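Local coordinates for small ribosomal subunit protein uS8 (Aquifex aeolicus, PDB 3RF2) that binds directly to 16S rRNA, with an extremely tight association, and probably helps coordinate assembly of the platform of the 30S ribosomal subunit, at residues V133-I139 and I164-W168; A17-D23 and Y100-R106; K33-L37 and Y92-I96. All blocks are in the same frame, centred on the assembly; numbering follows the deposited sequence.

Three contacts run across the fold, their centres 19 to 21 Å apart. Interaction 3 packs helix 31-43 on strand 93-98, its centre about 6 Å from the centre of the chain. That strand leads on to residues 100-106, so interactions 2 and 3 adjoin in sequence, and interaction 3 is nested inside the chain loop that interaction 2 closes. Interaction 1 follows later, in the sheet that holds the C-terminal strand. It touches interaction 3 where Ile164 CG2 meets Ile36 CD1 at 4.0 Å, whereas interactions 1 and 2 remain about 8 Å apart at their nearest atoms. Sulfate ions, probably from the crystallisation liquor, bind Lys33 in interaction 3 and Arg135 in interaction 1.

Interaction 1 of 3, residues V133-I139 and I164-W168; sequences VKRGLGI and IAFVW
The 133-139 loop doubles back before entering strand 139-144. Lys134, Arg135 and Gly136 all have positive phi, and Val133 O accepts from Gly136 N at 2.9 Å and Gly138 N at 3.0 Å. Ile139 pairs antiparallel with Val167 (CA-CA 5.2 Å), hydrogen-bonded: Ile139 N to Val167 O and Val167 N to Ile139 O are both 2.7 Å. Earlier on strand 161-167, Ile164 and Ala165 both face Ile141, a classic beta bulge in this antiparallel sheet. With no side chain at Gly138, Val167 O and Trp168 CB can close on its CA (3.3 and 3.9 Å); a CB there would clash with both. Val133 (chi1 t) pushes CG2 onto a face of the Phe166 ring, 3.5 Å from the centroid. Lys134 (chi1 m, chi2 m) lays CE over the five-membered ring of C-terminal Trp168 (chi1 p), 3.3 Å from its centroid, with NZ in an off-centre cation-pi contact at 4.3 Å. Ile139 CG1 nestles against Val167 CB at 3.7 Å, beside Phe45.

Interaction 2 of 3, residues A17-D23 and Y100-R106; sequences AIMRRDD and YLDPKKR
Set residues 100-106, part of the loop between strands 93-98 and 113-115, against the C-terminal end of helix 6-19, which the chain leaves at Arg21, extended only at Asp22; Arg21 CA lies 5.9 Å from Lys105 CA. Tyr100 comes first. With chi1 m its ring points at the helix end, and OH donates to Asp22 O at 2.6 Å, close to the ring plane; CE1 also lies 4.3 Å from Ile18 CG2. The carbonyl it meets follows a Schellman motif: Arg21 has positive phi (64°), Asp22 N bonds back to Ala17 O at 3.0 Å, and Arg21 N to Ile18 O at 2.8 Å. A salt bridge spans the same turn, from Arg20 NE to Asp22 OD2 at 2.7 Å. Next in the loop, Asp102 begins a type I beta turn that ends at Lys105, closed by Lys105 N to Asp102 O at 2.9 Å. The Asp102 side chain (chi1 p) reaches forward, so that OD2 takes Arg106 N at 3.0 Å, while its other oxygen accepts from Lys107 N. Lys104 contributes its carbonyl O, 4.1 Å from Arg21 CD. Lys105, at phi 65° and psi 29°, directs its side chain at the helix exit, and NZ donates to both Arg21 O at 2.8 Å and Asp23 OD1 at 3.0 Å, the latter a salt bridge. Arg106 finishes the segment, its CG 3.9 Å from Arg21 NE at the edge of the guanidinium. Behind the contact, Ile18 packs on Leu98 of strand 93-98, to whose backbone Asp23 is also hydrogen-bonded.

Interaction 3 of 3, residues K33-L37 and Y92-I96; sequences KERIL and YPIKI. With SO4 (sulfate ion), chain B.
This is helix-on-sheet packing in the alpha/beta part of the S8 fold. Strands 24-28 and 46-51 run parallel to each other with strand 93-98 antiparallel between them, and helix 31-43 connects the two outer strands, making a split beta-alpha-beta unit. The helical segment 33-37 and strand segment 93-96 are nearly parallel, 14° between their directions, with axes 11.2 Å apart at closest approach. In register, Glu34 CA lies 8.4 Å from Ile94 CA and Leu37 CA lies 8.3 Å from Ile96 CA. Ile94 and Ile96 point their CA-to-CB bonds at the helix, while Lys95 between them points away. Leu37 (chi1 m, chi2 t) fits over both isoleucines, with CD1 3.7 Å from Ile94 CG2 and CD2 3.8 Å from Ile96 CD1. One turn earlier, Glu34 (chi1 m, chi2 t) lays CG 3.6 Å from Ile94 CD1 and extends its carboxylate toward Tyr92, which adopts chi1 p and whose OH donates to Glu34 OE2 at 2.7 Å. Tyr92 and Pro93 close the 59-93 insertion absent from other S8 sequences, so the bond ties the end of that extra region to the helix. Lys33 NZ donates to SO4 O1 at 2.9 Å and also to Pro28 O. Around the contact, Trp49 of strand 46-51 touches Glu34, Leu37 and Ile94, Val27 of strand 24-28 packs on both isoleucines, and Ile36 turns instead to Ile7 and Met10 of helix 6-19.

Interaction 1 of 3, residues V133-I139 and I164-W168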
loop_
_atom_site.group_PDB
_atom_site.type_symbol
_atom_site.label_atom_id
_atom_site.label_comp_id
_atom_site.label_asym_id
_atom_site.label_seq_id
_atom_site.Cartn_x
_atom_site.Cartn_y
_atom_site.Cartn_z
ATOM N N VAL A 133 9.722 -1.172 -15.207
ATOM C CA VAL A 133 9.295 0.164 -14.820
ATOM C C VAL A 133 10.515 1.065 -14.607
ATOM O O VAL A 133 11.460 0.681 -13.922
ATOM C CB VAL A 133 8.452 0.075 -13.540
ATOM C CG1 VAL A 133 7.983 1.442 -13.105
ATOM C CG2 VAL A 133 7.261 -0.833 -13.784
ATOM N N LYS A 134 10.505 2.254 -15.203
ATOM C CA LYS A 134 11.653 3.181 -15.128
ATOM C C LYS A 134 13.002 2.488 -15.368
ATOM O O LYS A 134 13.904 2.556 -14.524
ATOM C CB LYS A 134 11.714 3.893 -13.768
ATOM C CG LYS A 134 10.512 4.732 -13.417
ATOM C CD LYS A 134 10.399 5.961 -14.282
ATOM C CE LYS A 134 8.989 6.538 -14.189
ATOM N NZ LYS A 134 8.726 7.598 -15.202
ATOM N N ARG A 135 13.120 1.793 -16.492
ATOM C CA ARG A 135 14.355 1.105 -16.855
ATOM C C ARG A 135 14.761 0.007 -15.880
ATOM O O ARG A 135 15.916 -0.411 -15.859
ATOM C CB ARG A 135 15.498 2.104 -17.017
ATOM C CG ARG A 135 15.201 3.229 -17.995
ATOM C CD ARG A 135 16.493 3.758 -18.595
ATOM N NE ARG A 135 16.270 4.885 -19.499
ATOM C CZ ARG A 135 16.664 6.134 -19.257
ATOM N NH1 ARG A 135 17.309 6.424 -18.133
ATOM N NH2 ARG A 135 16.420 7.091 -20.144
ATOM N N GLY A 136 13.812 -0.457 -15.075
ATOM C CA GLY A 136 14.077 -1.501 -14.100
ATOM C C GLY A 136 14.496 -0.971 -12.736
ATOM O O GLY A 136 14.848 -1.747 -11.846
ATOM N N LEU A 137 14.467 0.349 -12.579
ATOM C CA LEU A 137 14.731 0.992 -11.296
ATOM C C LEU A 137 13.480 1.124 -10.450
ATOM O O LEU A 137 13.576 1.311 -9.236
ATOM C CB LEU A 137 15.320 2.385 -11.506
ATOM C CG LEU A 137 16.742 2.422 -12.067
ATOM C CD1 LEU A 137 17.378 3.783 -11.829
ATOM C CD2 LEU A 137 17.557 1.337 -11.411
ATOM N N GLY A 138 12.313 1.061 -11.097
ATOM C CA GLY A 138 11.041 1.018 -10.403
ATOM C C GLY A 138 10.522 -0.412 -10.403
ATOM O O GLY A 138 11.231 -1.342 -10.793
ATOM N N ILE A 139 9.288 -0.607 -9.965
ATOM C CA ILE A 139 8.709 -1.941 -9.986
ATOM C C ILE A 139 7.302 -1.937 -10.520
ATOM O O ILE A 139 6.580 -0.947 -10.404
ATOM C CB ILE A 139 8.627 -2.562 -8.584
ATOM C CG1 ILE A 139 7.681 -1.763 -7.693
ATOM C CG2 ILE A 139 10.013 -2.679 -7.941
ATOM C CD1 ILE A 139 7.528 -2.373 -6.282
ATOM N N ILE A 164 -0.968 -4.935 -11.431
ATOM C CA ILE A 164 -1.739 -4.085 -10.539
ATOM C C ILE A 164 -1.256 -2.647 -10.523
ATOM O O ILE A 164 -2.075 -1.727 -10.455
ATOM C CB ILE A 164 -1.744 -4.638 -9.092
ATOM C CG1 ILE A 164 -2.322 -6.047 -9.064
ATOM C CG2 ILE A 164 -2.555 -3.735 -8.180
ATOM C CD1 ILE A 164 -2.293 -6.670 -7.695
ATOM N N ALA A 165 0.066 -2.443 -10.585
ATOM C CA ALA A 165 0.594 -1.097 -10.363
ATOM C C ALA A 165 2.044 -0.914 -10.809
ATOM O O ALA A 165 2.814 -1.867 -10.859
ATOM C CB ALA A 165 0.471 -0.749 -8.858
ATOM N N PHE A 166 2.402 0.332 -11.097
ATOM C CA PHE A 166 3.791 0.744 -11.260
ATOM C C PHE A 166 4.189 1.582 -10.053
ATOM O O PHE A 166 3.433 2.429 -9.611
ATOM C CB PHE A 166 3.959 1.608 -12.511
ATOM C CG PHE A 166 4.012 0.829 -13.794
ATOM C CD1 PHE A 166 3.622 -0.499 -13.836
ATOM C CD2 PHE A 166 4.484 1.426 -14.958
ATOM C CE1 PHE A 166 3.692 -1.221 -15.021
ATOM C CE2 PHE A 166 4.550 0.716 -16.142
ATOM C CZ PHE A 166 4.150 -0.614 -16.171
ATOM N N VAL A 167 5.385 1.354 -9.527
ATOM C CA VAL A 167 5.859 2.134 -8.397
ATOM C C VAL A 167 7.291 2.516 -8.661
ATOM O O VAL A 167 8.067 1.687 -9.148
ATOM C CB VAL A 167 5.819 1.321 -7.103
ATOM C CG1 VAL A 167 6.123 2.223 -5.874
ATOM C CG2 VAL A 167 4.497 0.607 -6.963
ATOM N N TRP A 168 7.663 3.750 -8.333
ATOM C CA TRP A 168 9.063 4.162 -8.472
ATOM C C TRP A 168 9.438 5.332 -7.562
ATOM O O TRP A 168 8.583 5.838 -6.825
ATOM C CB TRP A 168 9.395 4.474 -9.940
ATOM C CG TRP A 168 8.752 5.721 -10.499
ATOM C CD1 TRP A 168 9.317 6.967 -10.578
ATOM C CD2 TRP A 168 7.450 5.837 -11.090
ATOM N NE1 TRP A 168 8.446 7.847 -11.178
ATOM C CE2 TRP A 168 7.291 7.184 -11.497
ATOM C CE3 TRP A 168 6.401 4.937 -11.315
ATOM C CZ2 TRP A 168 6.127 7.654 -12.099
ATOM C CZ3 TRP A 168 5.232 5.405 -11.920
ATOM C CH2 TRP A 168 5.105 6.752 -12.297
#

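Interaction 2 of 3, residues A17-D23 and Y100-R106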
loop_
_atom_site.group_PDB
_atom_site.type_symbol
_atom_site.label_atom_id
_atom_site.label_comp_id
_atom_site.label_asym_id
_atom_site.label_seq_id
_atom_site.Cartn_x
_atom_site.Cartn_y
_atom_site.Cartn_z
ATOM N N ALA A 17 -0.886 11.560 1.947
ATOM C CA ALA A 17 -0.229 11.549 3.239
ATOM C C ALA A 17 1.239 11.886 3.039
ATOM O O ALA A 17 1.819 12.674 3.786
ATOM C CB ALA A 17 -0.406 10.197 3.913
ATOM N N ILE A 18 1.838 11.315 2.005
ATOM C CA ILE A 18 3.219 11.647 1.680
ATOM C C ILE A 18 3.380 13.136 1.405
ATOM O O ILE A 18 4.316 13.774 1.883
ATOM C CB ILE A 18 3.734 10.847 0.479
ATOM C CG1 ILE A 18 3.968 9.388 0.875
ATOM C CG2 ILE A 18 5.045 11.435 -0.029
ATOM C CD1 ILE A 18 4.335 8.497 -0.290
ATOM N N MET A 19 2.467 13.699 0.639
ATOM C CA MET A 19 2.608 15.099 0.293
ATOM C C MET A 19 2.346 16.008 1.492
ATOM O O MET A 19 2.792 17.149 1.520
ATOM C CB MET A 19 1.774 15.446 -0.939
ATOM C CG MET A 19 2.395 14.842 -2.213
ATOM S SD MET A 19 1.548 15.190 -3.756
ATOM C CE MET A 19 -0.135 14.800 -3.301
ATOM N N ARG A 20 1.656 15.471 2.491
ATOM C CA ARG A 20 1.472 16.151 3.763
ATOM C C ARG A 20 2.682 15.981 4.692
ATOM O O ARG A 20 2.743 16.592 5.767
ATOM C CB ARG A 20 0.226 15.603 4.455
ATOM C CG ARG A 20 -0.834 16.650 4.741
ATOM C CD ARG A 20 -2.227 16.064 4.591
ATOM N NE ARG A 20 -2.304 14.716 5.148
ATOM C CZ ARG A 20 -3.075 13.746 4.663
ATOM N NH1 ARG A 20 -3.858 13.966 3.603
ATOM N NH2 ARG A 20 -3.061 12.550 5.243
ATOM N N ARG A 21 3.634 15.143 4.284
ATOM C CA ARG A 21 4.802 14.824 5.108
ATOM C C ARG A 21 4.399 14.102 6.384
ATOM O O ARG A 21 4.996 14.298 7.440
ATOM C CB ARG A 21 5.620 16.081 5.433
ATOM C CG ARG A 21 6.379 16.633 4.234
ATOM C CD ARG A 21 7.192 17.876 4.574
ATOM N NE ARG A 21 7.790 18.451 3.368
ATOM C CZ ARG A 21 7.146 19.243 2.510
ATOM N NH1 ARG A 21 5.875 19.565 2.727
ATOM N NH2 ARG A 21 7.768 19.712 1.435
ATOM N N ASP A 22 3.376 13.263 6.283
ATOM C CA ASP A 22 2.906 12.504 7.433
ATOM C C ASP A 22 3.731 11.239 7.700
ATOM O O ASP A 22 4.306 10.634 6.796
ATOM C CB ASP A 22 1.434 12.129 7.251
ATOM C CG ASP A 22 0.499 13.333 7.349
ATOM O OD1 ASP A 22 0.823 14.307 8.066
ATOM O OD2 ASP A 22 -0.573 13.294 6.711
ATOM N N ASP A 23 3.749 10.837 8.958
ATOM C CA ASP A 23 4.457 9.649 9.402
ATOM C C ASP A 23 3.697 8.380 9.058
ATOM O O ASP A 23 4.291 7.327 8.819
ATOM C CB ASP A 23 4.668 9.726 10.921
ATOM C CG ASP A 23 5.670 10.807 11.316
ATOM O OD1 ASP A 23 6.480 11.241 10.457
ATOM O OD2 ASP A 23 5.658 11.213 12.495
ATOM N N TYR A 100 10.481 8.099 4.529
ATOM C CA TYR A 100 11.232 9.184 3.901
ATOM C C TYR A 100 12.728 8.952 4.089
ATOM O O TYR A 100 13.135 8.288 5.035
ATOM C CB TYR A 100 10.855 10.523 4.513
ATOM C CG TYR A 100 9.372 10.763 4.525
ATOM C CD1 TYR A 100 8.765 11.493 3.504
ATOM C CD2 TYR A 100 8.576 10.252 5.549
ATOM C CE1 TYR A 100 7.413 11.713 3.496
ATOM C CE2 TYR A 100 7.204 10.457 5.548
ATOM C CZ TYR A 100 6.638 11.196 4.522
ATOM O OH TYR A 100 5.301 11.419 4.520
ATOM N N LEU A 101 13.539 9.507 3.194
ATOM C CA LEU A 101 14.983 9.350 3.280
ATOM C C LEU A 101 15.646 10.306 4.266
ATOM O O LEU A 101 16.612 9.936 4.936
ATOM C CB LEU A 101 15.627 9.474 1.898
ATOM C CG LEU A 101 15.497 8.140 1.155
ATOM C CD1 LEU A 101 14.240 8.072 0.269
ATOM C CD2 LEU A 101 16.745 7.838 0.356
ATOM N N ASP A 102 15.122 11.522 4.364
ATOM C CA ASP A 102 15.762 12.553 5.176
ATOM C C ASP A 102 14.947 12.822 6.433
ATOM O O ASP A 102 13.738 12.627 6.422
ATOM C CB ASP A 102 15.861 13.842 4.379
ATOM C CG ASP A 102 14.503 14.352 3.955
ATOM O OD1 ASP A 102 13.713 13.544 3.426
ATOM O OD2 ASP A 102 14.212 15.548 4.167
ATOM N N PRO A 103 15.607 13.297 7.510
ATOM C CA PRO A 103 14.932 13.632 8.768
ATOM C C PRO A 103 13.748 14.586 8.587
ATOM O O PRO A 103 12.752 14.421 9.277
ATOM C CB PRO A 103 16.036 14.305 9.586
ATOM C CG PRO A 103 17.300 13.668 9.082
ATOM C CD PRO A 103 17.063 13.501 7.598
ATOM N N LYS A 104 13.846 15.550 7.678
ATOM C CA LYS A 104 12.761 16.515 7.488
ATOM C C LYS A 104 11.624 15.982 6.608
ATOM O O LYS A 104 10.635 16.671 6.381
ATOM C CB LYS A 104 13.305 17.835 6.924
ATOM C CG LYS A 104 14.107 18.668 7.926
ATOM C CD LYS A 104 14.947 19.735 7.217
ATOM C CE LYS A 104 14.583 21.152 7.664
ATOM N NZ LYS A 104 15.375 22.205 6.949
ATOM N N LYS A 105 11.763 14.769 6.095
ATOM C CA LYS A 105 10.674 14.154 5.335
ATOM C C LYS A 105 10.351 14.875 4.024
ATOM O O LYS A 105 9.213 14.842 3.563
ATOM C CB LYS A 105 9.404 14.046 6.198
ATOM C CG LYS A 105 9.586 13.185 7.446
ATOM C CD LYS A 105 8.273 13.008 8.211
ATOM C CE LYS A 105 7.795 14.317 8.825
ATOM N NZ LYS A 105 6.587 14.129 9.687
ATOM N N ARG A 106 11.349 15.521 3.432
ATOM C CA ARG A 106 11.164 16.192 2.151
ATOM C C ARG A 106 11.425 15.252 0.964
ATOM O O ARG A 106 11.022 15.535 -0.167
ATOM C CB ARG A 106 12.058 17.428 2.063
ATOM C CG ARG A 106 11.666 18.537 3.043
ATOM C CD ARG A 106 12.692 19.671 3.063
ATOM N NE ARG A 106 12.287 20.771 3.941
ATOM C CZ ARG A 106 13.118 21.689 4.428
ATOM N NH1 ARG A 106 14.412 21.640 4.133
ATOM N NH2 ARG A 106 12.655 22.653 5.217
#

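Interaction 3 of 3, residues K33-L37 and Y92-I96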
loop_
_atom_site.group_PDB
_atom_site.type_symbol
_atom_site.label_atom_id
_atom_site.label_comp_id
_atom_site.label_asym_id
_atom_site.label_seq_id
_atom_site.Cartn_x
_atom_site.Cartn_y
_atom_site.Cartn_z
ATOM N N LYS A 33 -4.678 -5.928 -0.646
ATOM C CA LYS A 33 -3.964 -4.753 -0.155
ATOM C C LYS A 33 -2.784 -5.144 0.744
ATOM O O LYS A 33 -1.698 -4.586 0.661
ATOM C CB LYS A 33 -4.925 -3.820 0.595
ATOM C CG LYS A 33 -5.587 -2.783 -0.300
ATOM C CD LYS A 33 -6.500 -1.842 0.473
ATOM C CE LYS A 33 -7.963 -2.013 0.040
ATOM N NZ LYS A 33 -8.901 -1.298 0.945
ATOM N N GLU A 34 -3.016 -6.122 1.602
ATOM C CA GLU A 34 -1.983 -6.641 2.460
ATOM C C GLU A 34 -0.824 -7.249 1.690
ATOM O O GLU A 34 0.324 -7.042 2.069
ATOM C CB GLU A 34 -2.559 -7.672 3.436
ATOM C CG GLU A 34 -3.588 -7.102 4.394
ATOM C CD GLU A 34 -3.913 -8.074 5.521
ATOM O OE1 GLU A 34 -3.607 -9.284 5.375
ATOM O OE2 GLU A 34 -4.450 -7.620 6.555
ATOM N N ARG A 35 -1.105 -8.019 0.639
ATOM C CA ARG A 35 -0.021 -8.606 -0.142
ATOM C C ARG A 35 0.722 -7.520 -0.874
ATOM O O ARG A 35 1.918 -7.638 -1.112
ATOM C CB ARG A 35 -0.510 -9.661 -1.129
ATOM C CG ARG A 35 -0.663 -11.041 -0.520
ATOM C CD ARG A 35 -0.814 -12.107 -1.591
ATOM N NE ARG A 35 -1.236 -13.388 -1.030
ATOM C CZ ARG A 35 -2.493 -13.675 -0.710
ATOM N NH1 ARG A 35 -3.439 -12.764 -0.890
ATOM N NH2 ARG A 35 -2.804 -14.862 -0.202
ATOM N N ILE A 36 0.002 -6.465 -1.235
ATOM C CA ILE A 36 0.613 -5.337 -1.943
ATOM C C ILE A 36 1.547 -4.546 -1.021
ATOM O O ILE A 36 2.682 -4.266 -1.376
ATOM C CB ILE A 36 -0.445 -4.398 -2.534
ATOM C CG1 ILE A 36 -1.165 -5.086 -3.701
ATOM C CG2 ILE A 36 0.206 -3.106 -3.030
ATOM C CD1 ILE A 36 -2.355 -4.305 -4.194
ATOM N N LEU A 37 1.055 -4.236 0.173
ATOM C CA LEU A 37 1.840 -3.548 1.182
ATOM C C LEU A 37 3.058 -4.346 1.562
ATOM O O LEU A 37 4.085 -3.777 1.919
ATOM C CB LEU A 37 1.002 -3.281 2.412
ATOM C CG LEU A 37 -0.093 -2.250 2.222
ATOM C CD1 LEU A 37 -0.982 -2.169 3.471
ATOM C CD2 LEU A 37 0.584 -0.960 1.990
ATOM N N TYR A 92 -10.709 -5.030 9.247
ATOM C CA TYR A 92 -9.882 -4.313 10.222
ATOM C C TYR A 92 -9.026 -3.243 9.574
ATOM O O TYR A 92 -8.726 -3.343 8.390
ATOM C CB TYR A 92 -8.976 -5.295 10.961
ATOM C CG TYR A 92 -8.262 -6.306 10.083
ATOM C CD1 TYR A 92 -6.939 -6.127 9.719
ATOM C CD2 TYR A 92 -8.903 -7.462 9.656
ATOM C CE1 TYR A 92 -6.275 -7.062 8.942
ATOM C CE2 TYR A 92 -8.254 -8.401 8.883
ATOM C CZ TYR A 92 -6.936 -8.194 8.527
ATOM O OH TYR A 92 -6.274 -9.122 7.755
ATOM N N PRO A 93 -8.622 -2.216 10.350
ATOM C CA PRO A 93 -7.826 -1.126 9.775
ATOM C C PRO A 93 -6.354 -1.493 9.643
ATOM O O PRO A 93 -5.798 -2.186 10.494
ATOM C CB PRO A 93 -7.990 0.017 10.785
ATOM C CG PRO A 93 -8.995 -0.466 11.815
ATOM C CD PRO A 93 -8.957 -1.958 11.759
ATOM N N ILE A 94 -5.738 -1.043 8.560
ATOM C CA ILE A 94 -4.308 -1.179 8.410
ATOM C C ILE A 94 -3.631 0.164 8.660
ATOM O O ILE A 94 -4.077 1.205 8.171
ATOM C CB ILE A 94 -3.936 -1.706 7.048
ATOM C CG1 ILE A 94 -4.271 -3.195 6.960
ATOM C CG2 ILE A 94 -2.466 -1.506 6.807
ATOM C CD1 ILE A 94 -4.120 -3.757 5.556
ATOM N N LYS A 95 -2.584 0.125 9.478
ATOM C CA LYS A 95 -1.781 1.291 9.756
ATOM C C LYS A 95 -0.574 1.164 8.846
ATOM O O LYS A 95 0.125 0.152 8.869
ATOM C CB LYS A 95 -1.350 1.319 11.233
ATOM C CG LYS A 95 -0.616 2.596 11.649
ATOM C CD LYS A 95 -0.224 2.588 13.116
ATOM C CE LYS A 95 0.387 3.914 13.524
ATOM N NZ LYS A 95 0.731 3.969 14.987
ATOM N N ILE A 96 -0.348 2.169 8.018
ATOM C CA ILE A 96 0.822 2.158 7.149
ATOM C C ILE A 96 1.852 3.179 7.604
ATOM O O ILE A 96 1.526 4.354 7.747
ATOM C CB ILE A 96 0.457 2.462 5.685
ATOM C CG1 ILE A 96 -0.412 1.334 5.111
ATOM C CG2 ILE A 96 1.752 2.659 4.872
ATOM C CD1 ILE A 96 -1.233 1.723 3.905
HETATM S S SO4 B . -12.816 -1.006 0.891
HETATM O O1 SO4 B . -11.573 -0.531 0.286
HETATM O O2 SO4 B . -13.921 -0.776 -0.037
HETATM O O3 SO4 B . -13.071 -0.253 2.116
HETATM O O4 SO4 B . -12.690 -2.433 1.186
#